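Local coordinates for protein nucleoside-diphosphate-sugar epimerase (Pseudomonas aeruginosa, PDB 2X4G) that probably converts nucleotide-linked sugars with a nicotinamide adenine dinucleotide cofactor, in the manner of epimerase/dehydratase family enzymes, at residues R232-L246 with F305-S319. Numbering follows the deposited sequence.
Sequences RGRIGERYLLTGHNL and FLDGRKAREELGFFS
Lys310 leaves helix 309-315 with CG opposite its backbone N (chi1 -172°) and stays extended to the tip, which carries it across Tyr239, whose CG is turned back beside its backbone N (chi1 -66°). A long, flexible lysine suits this place: its methylenes lie against the ring, its ammonium stands over the face in a cation-pi contact, and NZ bonds to Glu237 OE2 at 2.9 Å, through the anti lone pair, and to Arg238 O at 3.0 Å. Leu315 CD2 packs over the Tyr239 ring as a CH-pi contact, 4.2 Å from the centroid. The phenol adds a polar rim: Tyr239 OH gives its proton to Glu314 OE2 at 2.7 Å, meeting the carboxylate from above its plane, and accepts the nearly straight bond from Arg234 N. Arg234 NH2 forms a salt bridge with Glu314 OE1 at 2.7 Å, and its NH1 another with Glu237 OE2 at 3.3 Å, the oxygen Lys310 also holds; these charges probably offset one another. Small Ala311 lets the helix approach Leu240 O, and water 1 joins that oxygen to Ala311 N. Asn245 CB covers a face of Phe305, while its short amide serves two partners: OD1 accepts from Leu306 N at 3.0 Å and from Asn215 ND2 of antiparallel strand 213-218. The segment axes cross at -108°, the helix packing on a mixed-sheet strand parallel to strand 176-185 in the family's Rossmann-type fold.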
ATOM      1  N   ARG A 232      18.327 -34.124 -14.015  1.00 43.30           N
ATOM      2  CA  ARG A 232      17.841 -35.393 -13.418  1.00 44.21           C
ATOM      3  C   ARG A 232      16.368 -35.495 -13.065  1.00 44.61           C
ATOM      4  O   ARG A 232      15.885 -36.589 -12.846  1.00 45.20           O
ATOM      5  CB  ARG A 232      18.615 -35.732 -12.152  1.00 43.98           C
ATOM      6  CG  ARG A 232      20.063 -36.051 -12.401  1.00 45.61           C
ATOM      7  CD  ARG A 232      20.827 -36.307 -11.110  1.00 47.32           C
ATOM      8  NE  ARG A 232      22.251 -36.039 -11.297  1.00 49.43           N
ATOM      9  CZ  ARG A 232      23.140 -35.882 -10.311  1.00 50.59           C
ATOM     10  NH1 ARG A 232      22.772 -35.955  -9.039  1.00 51.17           N
ATOM     11  NH2 ARG A 232      24.412 -35.646 -10.604  1.00 50.58           N
ATOM     12  N   GLY A 233      15.647 -34.386 -12.991  1.00 44.49           N
ATOM     13  CA  GLY A 233      14.230 -34.449 -12.645  1.00 45.35           C
ATOM     14  C   GLY A 233      13.358 -35.173 -13.659  1.00 46.75           C
ATOM     15  O   GLY A 233      13.678 -35.226 -14.846  1.00 46.67           O
ATOM     16  N   ARG A 234      12.256 -35.746 -13.186  1.00 48.00           N
ATOM     17  CA  ARG A 234      11.229 -36.258 -14.083  1.00 49.78           C
ATOM     18  C   ARG A 234      10.409 -35.093 -14.679  1.00 49.40           C
ATOM     19  O   ARG A 234      10.011 -34.146 -13.988  1.00 48.84           O
ATOM     20  CB  ARG A 234      10.314 -37.267 -13.374  1.00 51.05           C
ATOM     21  CG  ARG A 234      11.059 -38.480 -12.790  1.00 53.97           C
ATOM     22  CD  ARG A 234      10.140 -39.678 -12.470  1.00 57.80           C
ATOM     23  NE  ARG A 234       8.811 -39.276 -11.975  1.00 60.88           N
ATOM     24  CZ  ARG A 234       8.518 -38.919 -10.721  1.00 62.14           C
ATOM     25  NH1 ARG A 234       7.275 -38.580 -10.409  1.00 64.32           N
ATOM     26  NH2 ARG A 234       9.447 -38.880  -9.773  1.00 61.60           N
ATOM     27  N   ILE A 235      10.172 -35.193 -15.981  1.00 49.86           N
ATOM     28  CA  ILE A 235       9.483 -34.178 -16.761  1.00 49.63           C
ATOM     29  C   ILE A 235       8.124 -33.978 -16.127  1.00 49.45           C
ATOM     30  O   ILE A 235       7.427 -34.932 -15.858  1.00 49.90           O
ATOM     31  CB  ILE A 235       9.309 -34.633 -18.267  1.00 51.13           C
ATOM     32  CG1 ILE A 235      10.646 -35.148 -18.891  1.00 52.40           C
ATOM     33  CG2 ILE A 235       8.707 -33.515 -19.106  1.00 50.18           C
ATOM     34  CD1 ILE A 235      11.149 -36.685 -18.422  1.00 52.79           C
ATOM     35  N   GLY A 236       7.771 -32.737 -15.842  1.00 48.66           N
ATOM     36  CA  GLY A 236       6.472 -32.429 -15.267  1.00 49.12           C
ATOM     37  C   GLY A 236       6.383 -32.504 -13.752  1.00 48.77           C
ATOM     38  O   GLY A 236       5.314 -32.263 -13.190  1.00 48.59           O
ATOM     39  N   GLU A 237       7.492 -32.828 -13.087  1.00 48.39           N
ATOM     40  CA  GLU A 237       7.514 -32.920 -11.625  1.00 48.43           C
ATOM     41  C   GLU A 237       8.081 -31.660 -10.958  1.00 46.93           C
ATOM     42  O   GLU A 237       8.877 -30.926 -11.549  1.00 46.32           O
ATOM     43  CB  GLU A 237       8.344 -34.120 -11.200  1.00 49.19           C
ATOM     44  CG  GLU A 237       7.806 -35.484 -11.665  1.00 52.52           C
ATOM     45  CD  GLU A 237       6.410 -35.749 -11.159  1.00 57.16           C
ATOM     46  OE1 GLU A 237       5.539 -36.145 -11.976  1.00 61.01           O
ATOM     47  OE2 GLU A 237       6.176 -35.534  -9.945  1.00 60.21           O
ATOM     48  N   ARG A 238       7.667 -31.419  -9.721  1.00 46.51           N
ATOM     49  CA  ARG A 238       8.252 -30.361  -8.883  1.00 45.37           C
ATOM     50  C   ARG A 238       9.338 -30.956  -7.994  1.00 44.65           C
ATOM     51  O   ARG A 238       9.280 -32.135  -7.631  1.00 45.67           O
ATOM     52  CB  ARG A 238       7.193 -29.706  -7.996  1.00 45.80           C
ATOM     53  CG  ARG A 238       5.904 -29.387  -8.733  1.00 48.03           C
ATOM     54  CD  ARG A 238       5.093 -28.271  -8.108  1.00 49.72           C
ATOM     55  NE  ARG A 238       4.199 -28.763  -7.066  1.00 53.14           N
ATOM     56  CZ  ARG A 238       3.038 -28.201  -6.714  1.00 55.18           C
ATOM     57  NH1 ARG A 238       2.573 -27.110  -7.321  1.00 54.76           N
ATOM     58  NH2 ARG A 238       2.325 -28.758  -5.750  1.00 57.32           N
ATOM     59  N   TYR A 239      10.340 -30.152  -7.656  1.00 43.01           N
ATOM     60  CA  TYR A 239      11.348 -30.565  -6.690  1.00 41.83           C
ATOM     61  C   TYR A 239      11.674 -29.417  -5.762  1.00 40.47           C
ATOM     62  O   TYR A 239      12.229 -28.399  -6.176  1.00 38.61           O
ATOM     63  CB  TYR A 239      12.611 -31.044  -7.393  1.00 41.74           C
ATOM     64  CG  TYR A 239      12.394 -32.289  -8.188  1.00 43.02           C
ATOM     65  CD1 TYR A 239      12.041 -32.229  -9.528  1.00 42.79           C
ATOM     66  CD2 TYR A 239      12.510 -33.534  -7.593  1.00 43.85           C
ATOM     67  CE1 TYR A 239      11.841 -33.387 -10.261  1.00 44.01           C
ATOM     68  CE2 TYR A 239      12.299 -34.690  -8.314  1.00 45.38           C
ATOM     69  CZ  TYR A 239      11.971 -34.610  -9.648  1.00 45.73           C
ATOM     70  OH  TYR A 239      11.764 -35.769 -10.353  1.00 48.56           O
ATOM     71  N   LEU A 240      11.290 -29.593  -4.500  1.00 40.61           N
ATOM     72  CA  LEU A 240      11.630 -28.661  -3.441  1.00 39.83           C
ATOM     73  C   LEU A 240      13.131 -28.768  -3.074  1.00 39.47           C
ATOM     74  O   LEU A 240      13.658 -29.853  -2.784  1.00 39.05           O
ATOM     75  CB  LEU A 240      10.754 -28.927  -2.232  1.00 40.61           C
ATOM     76  CG  LEU A 240       9.290 -28.510  -2.334  1.00 40.56           C
ATOM     77  CD1 LEU A 240       8.485 -29.159  -1.211  1.00 38.41           C
ATOM     78  CD2 LEU A 240       9.192 -26.964  -2.278  1.00 39.67           C
ATOM     79  N   LEU A 241      13.806 -27.617  -3.135  1.00 38.66           N
ATOM     80  CA  LEU A 241      15.227 -27.518  -2.894  1.00 37.61           C
ATOM     81  C   LEU A 241      15.336 -26.749  -1.585  1.00 37.57           C
ATOM     82  O   LEU A 241      15.134 -25.562  -1.562  1.00 36.67           O
ATOM     83  CB  LEU A 241      15.912 -26.804  -4.068  1.00 36.84           C
ATOM     84  CG  LEU A 241      15.686 -27.445  -5.460  1.00 35.82           C
ATOM     85  CD1 LEU A 241      16.289 -26.613  -6.568  1.00 31.50           C
ATOM     86  CD2 LEU A 241      16.236 -28.880  -5.521  1.00 34.20           C
ATOM     87  N   THR A 242      15.630 -27.465  -0.499  1.00 38.55           N
ATOM     88  CA  THR A 242      15.440 -26.966   0.857  1.00 38.87           C
ATOM     89  C   THR A 242      16.736 -26.931   1.610  1.00 39.42           C
ATOM     90  O   THR A 242      17.679 -27.628   1.259  1.00 39.90           O
ATOM     91  CB  THR A 242      14.494 -27.877   1.651  1.00 39.61           C
ATOM     92  OG1 THR A 242      15.086 -29.166   1.799  1.00 39.81           O
ATOM     93  CG2 THR A 242      13.183 -28.050   0.933  1.00 39.90           C
ATOM     94  N   GLY A 243      16.760 -26.130   2.672  1.00 40.64           N
ATOM     95  CA  GLY A 243      17.958 -25.881   3.468  1.00 41.08           C
ATOM     96  C   GLY A 243      17.654 -26.161   4.912  1.00 42.48           C
ATOM     97  O   GLY A 243      17.823 -27.292   5.363  1.00 43.82           O
ATOM     98  N   HIS A 244      17.192 -25.141   5.635  1.00 43.14           N
ATOM     99  CA  HIS A 244      16.845 -25.278   7.060  1.00 43.98           C
ATOM    100  C   HIS A 244      15.428 -24.797   7.302  1.00 44.62           C
ATOM    101  O   HIS A 244      15.056 -23.711   6.841  1.00 44.57           O
ATOM    102  CB  HIS A 244      17.799 -24.473   7.934  1.00 43.87           C
ATOM    103  CG  HIS A 244      19.234 -24.852   7.754  1.00 45.27           C
ATOM    104  ND1 HIS A 244      20.144 -24.038   7.111  1.00 45.83           N
ATOM    105  CD2 HIS A 244      19.906 -25.978   8.090  1.00 47.19           C
ATOM    106  CE1 HIS A 244      21.318 -24.639   7.076  1.00 47.09           C
ATOM    107  NE2 HIS A 244      21.201 -25.818   7.661  1.00 47.63           N
ATOM    108  N   ASN A 245      14.637 -25.611   8.005  1.00 45.22           N
ATOM    109  CA  ASN A 245      13.348 -25.160   8.505  1.00 45.40           C
ATOM    110  C   ASN A 245      13.566 -24.354   9.770  1.00 46.58           C
ATOM    111  O   ASN A 245      14.288 -24.760  10.653  1.00 46.90           O
ATOM    112  CB  ASN A 245      12.431 -26.332   8.767  1.00 45.71           C
ATOM    113  CG  ASN A 245      12.016 -27.014   7.507  1.00 42.36           C
ATOM    114  OD1 ASN A 245      11.643 -26.389   6.531  1.00 39.42           O
ATOM    115  ND2 ASN A 245      12.079 -28.294   7.520  1.00 38.68           N
ATOM    116  N   LEU A 246      12.937 -23.196   9.837  1.00 47.76           N
ATOM    117  CA  LEU A 246      13.366 -22.154  10.738  1.00 48.77           C
ATOM    118  C   LEU A 246      12.188 -21.329  11.209  1.00 49.75           C
ATOM    119  O   LEU A 246      11.384 -20.888  10.400  1.00 50.32           O
ATOM    120  CB  LEU A 246      14.298 -21.236   9.942  1.00 48.28           C
ATOM    121  CG  LEU A 246      15.616 -20.826  10.560  1.00 48.68           C
ATOM    122  CD1 LEU A 246      16.290 -22.016  11.217  1.00 50.68           C
ATOM    123  CD2 LEU A 246      16.470 -20.276   9.467  1.00 48.45           C
ATOM    124  N   PHE A 305       7.274 -24.787   6.487  1.00 50.50           N
ATOM    125  CA  PHE A 305       8.437 -25.667   6.416  1.00 48.83           C
ATOM    126  C   PHE A 305       8.275 -26.529   5.185  1.00 48.13           C
ATOM    127  O   PHE A 305       7.153 -26.824   4.778  1.00 48.33           O
ATOM    128  CB  PHE A 305       8.560 -26.580   7.646  1.00 49.70           C
ATOM    129  CG  PHE A 305       8.973 -25.880   8.933  1.00 48.59           C
ATOM    130  CD1 PHE A 305       9.509 -24.602   8.948  1.00 47.33           C
ATOM    131  CD2 PHE A 305       8.849 -26.543  10.134  1.00 47.90           C
ATOM    132  CE1 PHE A 305       9.893 -24.004  10.152  1.00 47.25           C
ATOM    133  CE2 PHE A 305       9.232 -25.946  11.326  1.00 49.08           C
ATOM    134  CZ  PHE A 305       9.759 -24.673  11.327  1.00 48.27           C
ATOM    135  N   LEU A 306       9.404 -26.932   4.609  1.00 46.95           N
ATOM    136  CA  LEU A 306       9.432 -27.713   3.381  1.00 46.58           C
ATOM    137  C   LEU A 306      10.156 -29.050   3.614  1.00 47.65           C
ATOM    138  O   LEU A 306      11.100 -29.112   4.388  1.00 47.70           O
ATOM    139  CB  LEU A 306      10.105 -26.906   2.268  1.00 44.91           C
ATOM    140  CG  LEU A 306       9.535 -25.498   1.998  1.00 44.27           C
ATOM    141  CD1 LEU A 306      10.050 -24.910   0.680  1.00 40.81           C
ATOM    142  CD2 LEU A 306       8.001 -25.469   2.013  1.00 41.68           C
ATOM    143  N   ASP A 307       9.677 -30.107   2.955  1.00 49.12           N
ATOM    144  CA  ASP A 307      10.228 -31.454   3.034  1.00 50.33           C
ATOM    145  C   ASP A 307      11.126 -31.626   1.831  1.00 49.72           C
ATOM    146  O   ASP A 307      10.663 -31.518   0.701  1.00 49.30           O
ATOM    147  CB  ASP A 307       9.077 -32.490   2.976  1.00 52.28           C
ATOM    148  CG  ASP A 307       9.533 -33.951   3.243  1.00 54.27           C
ATOM    149  OD1 ASP A 307       8.655 -34.844   3.366  1.00 55.90           O
ATOM    150  OD2 ASP A 307      10.755 -34.212   3.351  1.00 56.77           O
ATOM    151  N   GLY A 308      12.403 -31.913   2.078  1.00 49.94           N
ATOM    152  CA  GLY A 308      13.396 -32.086   1.015  1.00 49.56           C
ATOM    153  C   GLY A 308      13.659 -33.492   0.496  1.00 50.38           C
ATOM    154  O   GLY A 308      14.591 -33.688  -0.274  1.00 50.34           O
ATOM    155  N   ARG A 309      12.836 -34.462   0.869  1.00 51.88           N
ATOM    156  CA  ARG A 309      13.104 -35.870   0.543  1.00 53.61           C
ATOM    157  C   ARG A 309      13.096 -36.211  -0.951  1.00 53.05           C
ATOM    158  O   ARG A 309      13.914 -37.015  -1.414  1.00 53.14           O
ATOM    159  CB  ARG A 309      12.092 -36.780   1.242  1.00 55.68           C
ATOM    160  CG  ARG A 309      12.314 -36.971   2.747  1.00 59.57           C
ATOM    161  CD  ARG A 309      10.995 -37.414   3.410  1.00 65.19           C
ATOM    162  NE  ARG A 309      11.178 -38.212   4.626  1.00 69.69           N
ATOM    163  CZ  ARG A 309      10.173 -38.755   5.316  1.00 73.56           C
ATOM    164  NH1 ARG A 309       8.909 -38.567   4.921  1.00 74.44           N
ATOM    165  NH2 ARG A 309      10.425 -39.478   6.413  1.00 74.90           N
ATOM    166  N   LYS A 310      12.151 -35.638  -1.696  1.00 52.48           N
ATOM    167  CA  LYS A 310      12.007 -35.968  -3.113  1.00 52.04           C
ATOM    168  C   LYS A 310      13.306 -35.623  -3.812  1.00 51.06           C
ATOM    169  O   LYS A 310      13.876 -36.482  -4.471  1.00 51.89           O
ATOM    170  CB  LYS A 310      10.841 -35.216  -3.747  1.00 51.87           C
ATOM    171  CG  LYS A 310      10.506 -35.633  -5.170  1.00 51.18           C
ATOM    172  CD  LYS A 310       9.245 -34.922  -5.643  1.00 50.56           C
ATOM    173  CE  LYS A 310       8.791 -35.359  -7.038  1.00 50.86           C
ATOM    174  NZ  LYS A 310       7.561 -34.628  -7.524  1.00 48.88           N
ATOM    175  N   ALA A 311      13.788 -34.391  -3.642  1.00 49.48           N
ATOM    176  CA  ALA A 311      15.063 -33.963  -4.257  1.00 48.69           C
ATOM    177  C   ALA A 311      16.241 -34.872  -3.875  1.00 49.15           C
ATOM    178  O   ALA A 311      17.074 -35.218  -4.711  1.00 49.42           O
ATOM    179  CB  ALA A 311      15.389 -32.524  -3.880  1.00 47.21           C
ATOM    180  N   ARG A 312      16.308 -35.240  -2.604  1.00 49.37           N
ATOM    181  CA  ARG A 312      17.366 -36.083  -2.120  1.00 50.07           C
ATOM    182  C   ARG A 312      17.390 -37.459  -2.766  1.00 51.51           C
ATOM    183  O   ARG A 312      18.429 -37.906  -3.221  1.00 51.80           O
ATOM    184  CB  ARG A 312      17.211 -36.269  -0.620  1.00 50.75           C
ATOM    185  CG  ARG A 312      18.332 -37.076  -0.002  1.00 50.85           C
ATOM    186  CD  ARG A 312      18.128 -37.249   1.466  1.00 52.03           C
ATOM    187  NE  ARG A 312      19.411 -37.170   2.144  1.00 53.53           N
ATOM    188  CZ  ARG A 312      19.734 -36.259   3.050  1.00 53.37           C
ATOM    189  NH1 ARG A 312      18.864 -35.330   3.433  1.00 52.28           N
ATOM    190  NH2 ARG A 312      20.943 -36.285   3.589  1.00 54.19           N
ATOM    191  N   GLU A 313      16.249 -38.134  -2.783  1.00 52.77           N
ATOM    192  CA  GLU A 313      16.173 -39.492  -3.305  1.00 54.30           C
ATOM    193  C   GLU A 313      16.302 -39.524  -4.835  1.00 53.42           C
ATOM    194  O   GLU A 313      17.037 -40.331  -5.384  1.00 53.60           O
ATOM    195  CB  GLU A 313      14.877 -40.150  -2.828  1.00 55.88           C
ATOM    196  CG  GLU A 313      14.812 -40.250  -1.276  1.00 59.07           C
ATOM    197  CD  GLU A 313      13.590 -41.037  -0.747  1.00 63.36           C
ATOM    198  OE1 GLU A 313      12.749 -40.421  -0.036  1.00 63.80           O
ATOM    199  OE2 GLU A 313      13.483 -42.261  -1.036  1.00 65.57           O
ATOM    200  N   GLU A 314      15.627 -38.611  -5.512  1.00 52.08           N
ATOM    201  CA  GLU A 314      15.646 -38.591  -6.959  1.00 51.70           C
ATOM    202  C   GLU A 314      16.852 -37.871  -7.516  1.00 50.25           C
ATOM    203  O   GLU A 314      17.498 -38.374  -8.417  1.00 50.42           O
ATOM    204  CB  GLU A 314      14.374 -37.942  -7.488  1.00 51.66           C
ATOM    205  CG  GLU A 314      13.120 -38.632  -6.961  1.00 53.45           C
ATOM    206  CD  GLU A 314      11.916 -38.526  -7.881  1.00 54.93           C
ATOM    207  OE1 GLU A 314      10.806 -38.860  -7.411  1.00 55.19           O
ATOM    208  OE2 GLU A 314      12.060 -38.113  -9.059  1.00 55.57           O
ATOM    209  N   LEU A 315      17.163 -36.697  -6.982  1.00 48.80           N
ATOM    210  CA  LEU A 315      18.223 -35.857  -7.572  1.00 47.76           C
ATOM    211  C   LEU A 315      19.603 -36.092  -6.979  1.00 47.46           C
ATOM    212  O   LEU A 315      20.597 -35.738  -7.591  1.00 47.59           O
ATOM    213  CB  LEU A 315      17.873 -34.365  -7.483  1.00 46.22           C
ATOM    214  CG  LEU A 315      16.457 -34.026  -7.956  1.00 45.83           C
ATOM    215  CD1 LEU A 315      16.145 -32.552  -7.784  1.00 44.23           C
ATOM    216  CD2 LEU A 315      16.276 -34.474  -9.402  1.00 45.21           C
ATOM    217  N   GLY A 316      19.662 -36.713  -5.811  1.00 47.39           N
ATOM    218  CA  GLY A 316      20.886 -36.763  -5.040  1.00 47.13           C
ATOM    219  C   GLY A 316      21.136 -35.451  -4.306  1.00 46.18           C
ATOM    220  O   GLY A 316      22.211 -35.244  -3.740  1.00 46.28           O
ATOM    221  N   PHE A 317      20.144 -34.561  -4.278  1.00 45.29           N
ATOM    222  CA  PHE A 317      20.376 -33.244  -3.704  1.00 43.91           C
ATOM    223  C   PHE A 317      19.986 -33.092  -2.247  1.00 43.62           C
ATOM    224  O   PHE A 317      18.907 -33.481  -1.825  1.00 43.82           O
ATOM    225  CB  PHE A 317      19.659 -32.150  -4.470  1.00 43.04           C
ATOM    226  CG  PHE A 317      19.757 -30.825  -3.794  1.00 42.29           C
ATOM    227  CD1 PHE A 317      18.781 -30.417  -2.901  1.00 41.17           C
ATOM    228  CD2 PHE A 317      20.869 -30.021  -3.988  1.00 41.72           C
ATOM    229  CE1 PHE A 317      18.890 -29.213  -2.249  1.00 41.19           C
ATOM    230  CE2 PHE A 317      20.983 -28.813  -3.334  1.00 41.48           C
ATOM    231  CZ  PHE A 317      19.996 -28.413  -2.453  1.00 41.70           C
ATOM    232  N   PHE A 318      20.865 -32.450  -1.494  1.00 43.09           N
ATOM    233  CA  PHE A 318      20.519 -31.993  -0.162  1.00 42.59           C
ATOM    234  C   PHE A 318      21.607 -31.048   0.346  1.00 41.89           C
ATOM    235  O   PHE A 318      22.744 -31.122  -0.092  1.00 42.22           O
ATOM    236  CB  PHE A 318      20.316 -33.191   0.795  1.00 43.47           C
ATOM    237  CG  PHE A 318      21.533 -34.053   0.975  1.00 42.05           C
ATOM    238  CD1 PHE A 318      22.479 -33.745   1.935  1.00 40.93           C
ATOM    239  CD2 PHE A 318      21.718 -35.177   0.208  1.00 42.57           C
ATOM    240  CE1 PHE A 318      23.584 -34.526   2.111  1.00 40.46           C
ATOM    241  CE2 PHE A 318      22.835 -35.977   0.389  1.00 42.17           C
ATOM    242  CZ  PHE A 318      23.765 -35.641   1.338  1.00 41.08           C
ATOM    243  N   SER A 319      21.252 -30.200   1.302  1.00 41.62           N
ATOM    244  CA  SER A 319      22.157 -29.196   1.836  1.00 41.35           C
ATOM    245  C   SER A 319      23.140 -29.814   2.800  1.00 41.59           C
ATOM    246  O   SER A 319      22.800 -30.747   3.529  1.00 41.78           O
ATOM    247  CB  SER A 319      21.366 -28.110   2.567  1.00 41.41           C
ATOM    248  OG  SER A 319      22.203 -27.052   3.020  1.00 43.62           O
TER
HETATM  249  O   HOH W   1      12.436 -32.199  -2.275  1.00 29.51           O